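Local atomic coordinates of thioesterase (Streptomyces coelicolor, PDB entry 3QMW), a protein that acts in the prodiginine biosynthetic pathway as an alpha/beta-hydrolase-fold thioesterase, probably hydrolysing thioester-linked intermediates. Residues Thr151-Val156 with Pro179-Asp184; Pro137-Asp142 with Val219-Pro224; Tyr99-His104 with Glu113-Leu118. All coordinates share one frame; numbering follows the deposited sequence.

Contact 1. Residues Thr151-Val156 with Pro179-Asp184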
loop_
_atom_site.group_PDB
_atom_site.type_symbol
_atom_site.label_atom_id
_atom_site.label_comp_id
_atom_site.label_asym_id
_atom_site.label_seq_id
_atom_site.Cartn_x
_atom_site.Cartn_y
_atom_site.Cartn_z
ATOM N N THR D 151 -27.735 -1.254 25.748
ATOM C CA THR D 151 -28.400 -1.816 24.573
ATOM C C THR D 151 -28.541 -0.776 23.454
ATOM O O THR D 151 -28.400 -1.109 22.279
ATOM C CB THR D 151 -29.767 -2.428 24.935
ATOM O OG1 THR D 151 -30.302 -1.746 26.079
ATOM C CG2 THR D 151 -29.617 -3.919 25.262
ATOM N N ALA D 152 -28.795 0.478 23.822
ATOM C CA ALA D 152 -28.810 1.575 22.844
ATOM C C ALA D 152 -27.421 1.791 22.245
ATOM O O ALA D 152 -27.285 1.941 21.031
ATOM C CB ALA D 152 -29.303 2.864 23.483
ATOM N N LEU D 153 -26.405 1.806 23.106
ATOM C CA LEU D 153 -25.027 2.042 22.691
ATOM C C LEU D 153 -24.449 0.845 21.947
ATOM O O LEU D 153 -23.543 0.994 21.133
ATOM C CB LEU D 153 -24.163 2.347 23.913
ATOM C CG LEU D 153 -22.708 2.732 23.667
ATOM C CD1 LEU D 153 -22.653 4.032 22.893
ATOM C CD2 LEU D 153 -21.969 2.847 24.987
ATOM N N ARG D 154 -24.965 -0.345 22.237
ATOM C CA ARG D 154 -24.598 -1.524 21.482
ATOM C C ARG D 154 -25.122 -1.378 20.067
ATOM O O ARG D 154 -24.357 -1.484 19.108
ATOM C CB ARG D 154 -25.150 -2.801 22.121
ATOM C CG ARG D 154 -24.541 -4.070 21.541
ATOM C CD ARG D 154 -24.846 -5.321 22.367
ATOM N NE ARG D 154 -23.950 -6.430 22.001
ATOM C CZ ARG D 154 -24.306 -7.710 21.822
ATOM N NH1 ARG D 154 -25.572 -8.115 21.951
ATOM N NH2 ARG D 154 -23.378 -8.606 21.487
ATOM N N GLU D 155 -26.419 -1.110 19.938
ATOM C CA GLU D 155 -27.049 -1.044 18.622
ATOM C C GLU D 155 -26.476 0.091 17.761
ATOM O O GLU D 155 -26.402 -0.038 16.541
ATOM C CB GLU D 155 -28.579 -0.932 18.726
ATOM C CG GLU D 155 -29.289 -1.347 17.412
ATOM C CD GLU D 155 -30.825 -1.315 17.475
ATOM O OE1 GLU D 155 -31.399 -0.477 18.218
ATOM O OE2 GLU D 155 -31.457 -2.134 16.761
ATOM N N VAL D 156 -26.054 1.185 18.387
ATOM C CA VAL D 156 -25.445 2.289 17.642
ATOM C C VAL D 156 -24.116 1.863 17.026
ATOM O O VAL D 156 -23.842 2.171 15.875
ATOM C CB VAL D 156 -25.255 3.557 18.514
ATOM C CG1 VAL D 156 -24.017 4.350 18.081
ATOM C CG2 VAL D 156 -26.510 4.427 18.465
ATOM N N PRO D 179 -17.129 0.890 29.983
ATOM C CA PRO D 179 -16.559 2.039 30.665
ATOM C C PRO D 179 -15.624 2.858 29.786
ATOM O O PRO D 179 -15.751 4.079 29.703
ATOM C CB PRO D 179 -15.775 1.406 31.827
ATOM C CG PRO D 179 -16.344 0.039 32.003
ATOM C CD PRO D 179 -17.357 -0.216 30.922
ATOM N N VAL D 180 -14.702 2.171 29.122
ATOM C CA VAL D 180 -13.617 2.821 28.394
ATOM C C VAL D 180 -14.148 3.450 27.126
ATOM O O VAL D 180 -13.685 4.511 26.727
ATOM C CB VAL D 180 -12.519 1.836 28.071
ATOM C CG1 VAL D 180 -11.266 2.569 27.718
ATOM C CG2 VAL D 180 -12.265 0.947 29.279
ATOM N N LEU D 181 -15.141 2.809 26.517
ATOM C CA LEU D 181 -15.906 3.421 25.437
ATOM C C LEU D 181 -16.521 4.738 25.910
ATOM O O LEU D 181 -16.228 5.797 25.354
ATOM C CB LEU D 181 -17.001 2.471 24.944
ATOM C CG LEU D 181 -17.860 2.962 23.768
ATOM C CD1 LEU D 181 -16.999 3.373 22.582
ATOM C CD2 LEU D 181 -18.873 1.898 23.342
ATOM N N ARG D 182 -17.352 4.665 26.953
ATOM C CA ARG D 182 -18.012 5.856 27.521
ATOM C C ARG D 182 -17.012 6.961 27.847
ATOM O O ARG D 182 -17.272 8.127 27.580
ATOM C CB ARG D 182 -18.789 5.505 28.798
ATOM C CG ARG D 182 -20.102 4.750 28.591
ATOM C CD ARG D 182 -20.800 4.521 29.922
ATOM N NE ARG D 182 -21.840 3.494 29.856
ATOM C CZ ARG D 182 -23.058 3.670 29.341
ATOM N NH1 ARG D 182 -23.423 4.836 28.809
ATOM N NH2 ARG D 182 -23.926 2.667 29.343
ATOM N N ALA D 183 -15.874 6.599 28.426
ATOM C CA ALA D 183 -14.845 7.583 28.739
ATOM C C ALA D 183 -14.170 8.118 27.466
ATOM O O ALA D 183 -13.797 9.293 27.401
ATOM C CB ALA D 183 -13.820 6.997 29.692
ATOM N N ASP D 184 -14.018 7.265 26.452
ATOM C CA ASP D 184 -13.521 7.718 25.144
ATOM C C ASP D 184 -14.515 8.660 24.458
ATOM O O ASP D 184 -14.127 9.705 23.947
ATOM C CB ASP D 184 -13.232 6.531 24.207
ATOM C CG ASP D 184 -11.917 5.815 24.517
ATOM O OD1 ASP D 184 -11.109 6.302 25.340
ATOM O OD2 ASP D 184 -11.692 4.739 23.919
#
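Leu153 and Leu181 meet tip to tip across the gap between two helices. The closest approach is from Leu153 CD2 to Leu181 CD2, at 3.6 Å, and the same methyl of Leu181 also lies 3.9 Å from Leu153 CG, so it rests against the branch point of its partner as well as against one methyl. Both leucines extend away from their backbones, with CG anti to the backbone N (chi1 -175° in Leu153, -178° in Leu181). Leucine suits both places: the helices stand well apart, with Leu153 CA 9.3 Å from Arg182 CA, and a leucine from each side is long enough to bridge the spacing, methyl to methyl. Leu153 is further wedged against Leu178 and Leu185 of helix 178-189, while Leu181 touches Phe174, so the leucine pair is the tight and buried end of the contact.

The two helices, 150-159 and 178-189, belong to the helical region between strands 129-132 and 203-208, where thioesterases of the alpha/beta-hydrolase fold commonly carry a lid over the active site; the packing here is consistent with a joint inside such a lid.

Toward the solvent side the contact becomes looser. Arg182 adds its aliphatic stem, CG lying 4.5 Å from Leu153 CD2, a distant touch without polar character. Its guanidinium passes on to other partners: NH2 forms a salt bridge with Asp150, just ahead of Thr151, and NH1 is hydrogen-bonded to the carbonyl oxygens of His146 and Leu148. Arginine thus combines a greasy stem beside the leucines with a charged head that ties helix 178-189 to the start of helix 150-159. Thr151 and Glu155, polar residues, lie on the exposed side of that second helix.

Contact 2. Residues Pro137-Asp142 with Val219-Pro224; sequences PHLYGD and VEAWRP
In Trp222 the CG atom stands anti to the carbonyl carbon (chi1 -79°) and the indole is turned square to that bond (chi2 90°), which presents one face to the ring of Pro137. Pro137 CD sits 3.6 Å from the centroid of the six-membered ring of Trp222, only 7° off the ring normal, a CH-pi contact in which the two side chains cross at about a right angle. A proline suits the place because its CD hydrogens, next to the ring nitrogen, are slightly polarised. Beside it the small methyl of Ala221 faces both His138 CE1 and Leu139 CD1, each 4.1 Å from its CB. Ala221 and Trp222 are the central residues of a type I turn from Glu220 to Arg223, so the turn delivers both contacts, joining the loop after strand 129-132 to the connection that leads into strand 230-235. An alanine in place of Trp222 would probably leave Pro137 without an aromatic face and the carbonyl of Ser134 without the indole N-H it receives. No hydrogen bond crosses, so the join rests on shape and the CH-pi contact, while Ser134 and, through His138 ND1, Tyr225 fix the rings from outside.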
loop_
_atom_site.group_PDB
_atom_site.type_symbol
_atom_site.label_atom_id
_atom_site.label_comp_id
_atom_site.label_asym_id
_atom_site.label_seq_id
_atom_site.Cartn_x
_atom_site.Cartn_y
_atom_site.Cartn_z
ATOM N N PRO D 137 -12.805 19.212 13.744
ATOM C CA PRO D 137 -12.873 19.508 15.184
ATOM C C PRO D 137 -14.002 20.456 15.627
ATOM O O PRO D 137 -14.771 20.111 16.534
ATOM C CB PRO D 137 -11.505 20.117 15.477
ATOM C CG PRO D 137 -10.605 19.473 14.480
ATOM C CD PRO D 137 -11.415 19.221 13.254
ATOM N N HIS D 138 -14.135 21.609 14.976
ATOM C CA HIS D 138 -15.225 22.534 15.310
ATOM C C HIS D 138 -16.615 21.891 15.236
ATOM O O HIS D 138 -17.556 22.399 15.862
ATOM C CB HIS D 138 -15.184 23.819 14.454
ATOM C CG HIS D 138 -15.560 23.622 13.013
ATOM N ND1 HIS D 138 -14.628 23.591 11.996
ATOM C CD2 HIS D 138 -16.770 23.477 12.418
ATOM C CE1 HIS D 138 -15.247 23.418 10.840
ATOM N NE2 HIS D 138 -16.547 23.343 11.069
ATOM N N LEU D 139 -16.745 20.791 14.485
ATOM C CA LEU D 139 -18.029 20.090 14.344
ATOM C C LEU D 139 -18.295 19.075 15.457
ATOM O O LEU D 139 -19.313 18.383 15.412
ATOM C CB LEU D 139 -18.132 19.382 12.975
ATOM C CG LEU D 139 -18.405 20.225 11.721
ATOM C CD1 LEU D 139 -18.079 19.443 10.448
ATOM C CD2 LEU D 139 -19.860 20.702 11.707
ATOM N N TYR D 140 -17.402 18.982 16.448
ATOM C CA TYR D 140 -17.565 18.012 17.548
ATOM C C TYR D 140 -18.293 18.607 18.768
ATOM O O TYR D 140 -17.900 19.663 19.268
ATOM C CB TYR D 140 -16.204 17.437 17.984
ATOM C CG TYR D 140 -15.804 16.145 17.293
ATOM C CD1 TYR D 140 -16.396 14.930 17.639
ATOM C CD2 TYR D 140 -14.818 16.134 16.307
ATOM C CE1 TYR D 140 -16.027 13.743 17.017
ATOM C CE2 TYR D 140 -14.439 14.955 15.679
ATOM C CZ TYR D 140 -15.042 13.762 16.037
ATOM O OH TYR D 140 -14.653 12.594 15.407
ATOM N N GLY D 141 -19.329 17.910 19.247
ATOM C CA GLY D 141 -20.086 18.331 20.435
ATOM C C GLY D 141 -21.567 17.950 20.445
ATOM O O GLY D 141 -22.125 17.655 21.506
ATOM N N ASP D 142 -22.205 17.946 19.277
ATOM C CA ASP D 142 -23.671 17.808 19.190
ATOM C C ASP D 142 -24.238 16.438 19.588
ATOM O O ASP D 142 -25.416 16.338 19.947
ATOM C CB ASP D 142 -24.186 18.198 17.785
ATOM C CG ASP D 142 -23.846 17.168 16.708
ATOM O OD1 ASP D 142 -22.766 16.537 16.785
ATOM O OD2 ASP D 142 -24.659 17.009 15.765
ATOM N N VAL D 219 -15.535 15.865 6.433
ATOM C CA VAL D 219 -14.111 15.594 6.289
ATOM C C VAL D 219 -13.453 16.710 5.488
ATOM O O VAL D 219 -12.314 17.089 5.755
ATOM C CB VAL D 219 -13.858 14.234 5.614
ATOM C CG1 VAL D 219 -12.361 13.911 5.593
ATOM C CG2 VAL D 219 -14.636 13.141 6.343
ATOM N N GLU D 220 -14.181 17.242 4.512
ATOM C CA GLU D 220 -13.733 18.416 3.780
ATOM C C GLU D 220 -13.438 19.570 4.730
ATOM O O GLU D 220 -12.509 20.337 4.497
ATOM C CB GLU D 220 -14.794 18.852 2.766
ATOM C CG GLU D 220 -14.374 20.025 1.840
ATOM C CD GLU D 220 -13.266 19.656 0.858
ATOM O OE1 GLU D 220 -13.194 18.476 0.442
ATOM O OE2 GLU D 220 -12.470 20.547 0.496
ATOM N N ALA D 221 -14.221 19.682 5.802
ATOM C CA ALA D 221 -14.082 20.775 6.777
ATOM C C ALA D 221 -12.719 20.853 7.497
ATOM O O ALA D 221 -12.434 21.843 8.160
ATOM C CB ALA D 221 -15.229 20.712 7.800
ATOM N N TRP D 222 -11.886 19.823 7.369
ATOM C CA TRP D 222 -10.522 19.844 7.914
ATOM C C TRP D 222 -9.574 20.773 7.150
ATOM O O TRP D 222 -8.497 21.106 7.653
ATOM C CB TRP D 222 -9.902 18.437 7.878
ATOM C CG TRP D 222 -10.337 17.520 8.968
ATOM C CD1 TRP D 222 -11.406 16.669 8.951
ATOM C CD2 TRP D 222 -9.693 17.329 10.236
ATOM N NE1 TRP D 222 -11.468 15.968 10.127
ATOM C CE2 TRP D 222 -10.431 16.359 10.935
ATOM C CE3 TRP D 222 -8.565 17.890 10.846
ATOM C CZ2 TRP D 222 -10.086 15.941 12.216
ATOM C CZ3 TRP D 222 -8.220 17.472 12.120
ATOM C CH2 TRP D 222 -8.979 16.511 12.791
ATOM N N ARG D 223 -9.951 21.146 5.927
ATOM C CA ARG D 223 -9.035 21.825 5.003
ATOM C C ARG D 223 -8.387 23.062 5.627
ATOM O O ARG D 223 -7.151 23.153 5.663
ATOM C CB ARG D 223 -9.750 22.178 3.683
ATOM C CG ARG D 223 -8.911 22.982 2.675
ATOM C CD ARG D 223 -9.719 23.320 1.425
ATOM N NE ARG D 223 -10.193 22.112 0.744
ATOM C CZ ARG D 223 -9.452 21.335 -0.047
ATOM N NH1 ARG D 223 -8.172 21.613 -0.290
ATOM N NH2 ARG D 223 -9.998 20.262 -0.604
ATOM N N PRO D 224 -9.212 24.000 6.148
ATOM C CA PRO D 224 -8.652 25.215 6.740
ATOM C C PRO D 224 -7.933 24.999 8.074
ATOM O O PRO D 224 -7.430 25.967 8.633
ATOM C CB PRO D 224 -9.884 26.104 6.937
ATOM C CG PRO D 224 -10.995 25.150 7.133
ATOM C CD PRO D 224 -10.687 23.997 6.223
#

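Contact 3. Residues Tyr99-His104 with Glu113-Leu118; sequences YALFGH and EVACVL
Leu101 and Tyr99 of strand 99-104 carry the apolar packing against helix 106-120, each on a different residue. Leu101 CD1 rests 3.8 Å from Ala115 CB and 4.1 Å from Ala115 CA, one methyl laid against the helix surface. An alanine is apt here, because its short side chain lets the leucine methyl come close to the helix backbone, with Leu101 CA only 8.1 Å from Ala115 CA. Leu118, about one helical turn further on, approaches Tyr99 from the opposite direction: its CD1 is 3.7 Å from Tyr99 OH and 4.4 Å from Tyr99 CE2. This methyl meets the phenol obliquely at its hydroxyl end. The first torsion of Tyr99 sets CG between the backbone N and the carbonyl carbon (chi1 75°) and so turns the ring toward the helix.

Polar interactions are directed elsewhere, and none crosses between the two segments. The hydroxyl of Tyr99, though against a methyl, is hydrogen-bonded to the carbonyl of Pro124, so a tyrosine can serve both as apolar filler and as a tie to the loop leading to strand 129-132. At the other end of the strand, His104 holds the Ser132 hydroxyl through ND1 and the carbonyl of His239 through NE2. Gly103 and His104 lead into Ser105, and the sequence and geometry are consistent with the nucleophile elbow of alpha/beta hydrolases.

In backbone terms strand 99-104 is central in the parallel sheet: Ala100 bonds to Arg32 and Val34 on one side, Leu101 to His128 and Phe130 on the other. Helix 106-120 is the crossover of a beta-alpha-beta unit ending in strand 129-132. Val114 and Leu118 also press on helix 79-91, through Ala83, Val86 and Ala87, so that helix 106-120 packs against both the sheet and a neighbouring helix.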
loop_
_atom_site.group_PDB
_atom_site.type_symbol
_atom_site.label_atom_id
_atom_site.label_comp_id
_atom_site.label_asym_id
_atom_site.label_seq_id
_atom_site.Cartn_x
_atom_site.Cartn_y
_atom_site.Cartn_z
ATOM N N TYR D 99 8.494 11.951 12.529
ATOM C CA TYR D 99 7.317 11.217 12.941
ATOM C C TYR D 99 6.081 11.825 12.299
ATOM O O TYR D 99 6.125 12.939 11.773
ATOM C CB TYR D 99 7.189 11.252 14.465
ATOM C CG TYR D 99 6.712 12.582 15.012
ATOM C CD1 TYR D 99 7.517 13.717 14.945
ATOM C CD2 TYR D 99 5.457 12.704 15.607
ATOM C CE1 TYR D 99 7.088 14.943 15.443
ATOM C CE2 TYR D 99 5.014 13.928 16.115
ATOM C CZ TYR D 99 5.834 15.048 16.030
ATOM O OH TYR D 99 5.388 16.260 16.530
ATOM N N ALA D 100 4.986 11.073 12.328
ATOM C CA ALA D 100 3.687 11.575 11.880
ATOM C C ALA D 100 2.557 10.993 12.726
ATOM O O ALA D 100 2.785 10.142 13.590
ATOM C CB ALA D 100 3.467 11.262 10.412
ATOM N N LEU D 101 1.339 11.447 12.462
ATOM C CA LEU D 101 0.197 11.087 13.278
ATOM C C LEU D 101 -0.888 10.501 12.408
ATOM O O LEU D 101 -1.275 11.110 11.402
ATOM C CB LEU D 101 -0.345 12.321 14.032
ATOM C CG LEU D 101 0.685 13.117 14.852
ATOM C CD1 LEU D 101 0.112 14.433 15.337
ATOM C CD2 LEU D 101 1.255 12.260 16.015
ATOM N N PHE D 102 -1.353 9.310 12.804
ATOM C CA PHE D 102 -2.605 8.735 12.325
ATOM C C PHE D 102 -3.638 8.604 13.449
ATOM O O PHE D 102 -3.321 8.127 14.542
ATOM C CB PHE D 102 -2.421 7.338 11.728
ATOM C CG PHE D 102 -3.728 6.696 11.398
ATOM C CD1 PHE D 102 -4.385 7.012 10.224
ATOM C CD2 PHE D 102 -4.366 5.882 12.313
ATOM C CE1 PHE D 102 -5.636 6.474 9.943
ATOM C CE2 PHE D 102 -5.616 5.349 12.033
ATOM C CZ PHE D 102 -6.244 5.639 10.851
ATOM N N GLY D 103 -4.883 8.972 13.159
ATOM C CA GLY D 103 -5.971 8.716 14.075
ATOM C C GLY D 103 -7.252 8.397 13.341
ATOM O O GLY D 103 -7.536 8.990 12.313
ATOM N N HIS D 104 -8.028 7.477 13.854
ATOM C CA HIS D 104 -9.297 7.186 13.265
ATOM C C HIS D 104 -10.386 7.597 14.206
ATOM O O HIS D 104 -10.430 7.150 15.297
ATOM C CB HIS D 104 -9.419 5.702 12.989
ATOM C CG HIS D 104 -10.745 5.302 12.436
ATOM N ND1 HIS D 104 -11.181 5.697 11.204
ATOM C CD2 HIS D 104 -11.722 4.527 12.939
ATOM C CE1 HIS D 104 -12.380 5.219 10.982
ATOM N NE2 HIS D 104 -12.734 4.508 12.023
ATOM N N GLU D 113 -5.375 17.355 18.427
ATOM C CA GLU D 113 -5.105 17.979 19.720
ATOM C C GLU D 113 -3.685 17.760 20.226
ATOM O O GLU D 113 -3.064 18.701 20.703
ATOM C CB GLU D 113 -6.104 17.499 20.754
ATOM C CG GLU D 113 -7.488 18.082 20.541
ATOM C CD GLU D 113 -7.587 19.533 20.961
ATOM O OE1 GLU D 113 -7.008 19.906 22.012
ATOM O OE2 GLU D 113 -8.260 20.299 20.239
ATOM N N VAL D 114 -3.167 16.544 20.129
ATOM C CA VAL D 114 -1.760 16.301 20.477
ATOM C C VAL D 114 -0.800 17.081 19.555
ATOM O O VAL D 114 0.282 17.504 19.987
ATOM C CB VAL D 114 -1.396 14.792 20.420
ATOM C CG1 VAL D 114 0.129 14.600 20.421
ATOM C CG2 VAL D 114 -2.053 14.034 21.576
ATOM N N ALA D 115 -1.193 17.256 18.291
ATOM C CA ALA D 115 -0.392 18.024 17.335
ATOM C C ALA D 115 -0.228 19.456 17.829
ATOM O O ALA D 115 0.889 19.950 17.993
ATOM C CB ALA D 115 -1.043 18.009 15.963
ATOM N N CYS D 116 -1.357 20.102 18.084
ATOM C CA CYS D 116 -1.373 21.432 18.671
ATOM C C CYS D 116 -0.516 21.517 19.938
ATOM O O CYS D 116 0.341 22.386 20.061
ATOM C CB CYS D 116 -2.812 21.834 18.988
ATOM S SG CYS D 116 -3.879 21.898 17.510
ATOM N N VAL D 117 -0.738 20.602 20.871
ATOM C CA VAL D 117 -0.041 20.636 22.155
ATOM C C VAL D 117 1.483 20.535 22.011
ATOM O O VAL D 117 2.212 21.148 22.779
ATOM C CB VAL D 117 -0.584 19.544 23.108
ATOM C CG1 VAL D 117 0.298 19.405 24.349
ATOM C CG2 VAL D 117 -2.033 19.863 23.489
ATOM N N LEU D 118 1.966 19.781 21.032
ATOM C CA LEU D 118 3.408 19.701 20.791
ATOM C C LEU D 118 3.951 20.989 20.134
ATOM O O LEU D 118 5.138 21.308 20.267
ATOM C CB LEU D 118 3.745 18.470 19.944
ATOM C CG LEU D 118 3.545 17.119 20.648
ATOM C CD1 LEU D 118 3.446 15.996 19.625
ATOM C CD2 LEU D 118 4.658 16.834 21.647
#

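From the N terminus, contact 3 is the first to close: only eight residues, nearly all of them in helix 106-120, lie between its two segments, and it joins the central sheet to its crossover helix. It is complete before either of the others opens. Contact 2 then spans the long stretch from 137-142 to 219-224, linking two connections, the loop after strand 129-132 and the approach to strand 230-235. Contact 1 is nested inside that loop, closing helix 150-159 on helix 178-189, both between strands 129-132 and 203-208. None of the three touches another; the centres of contacts 2 and 3 are 16 Å apart, those of contacts 1 and 3 25 Å.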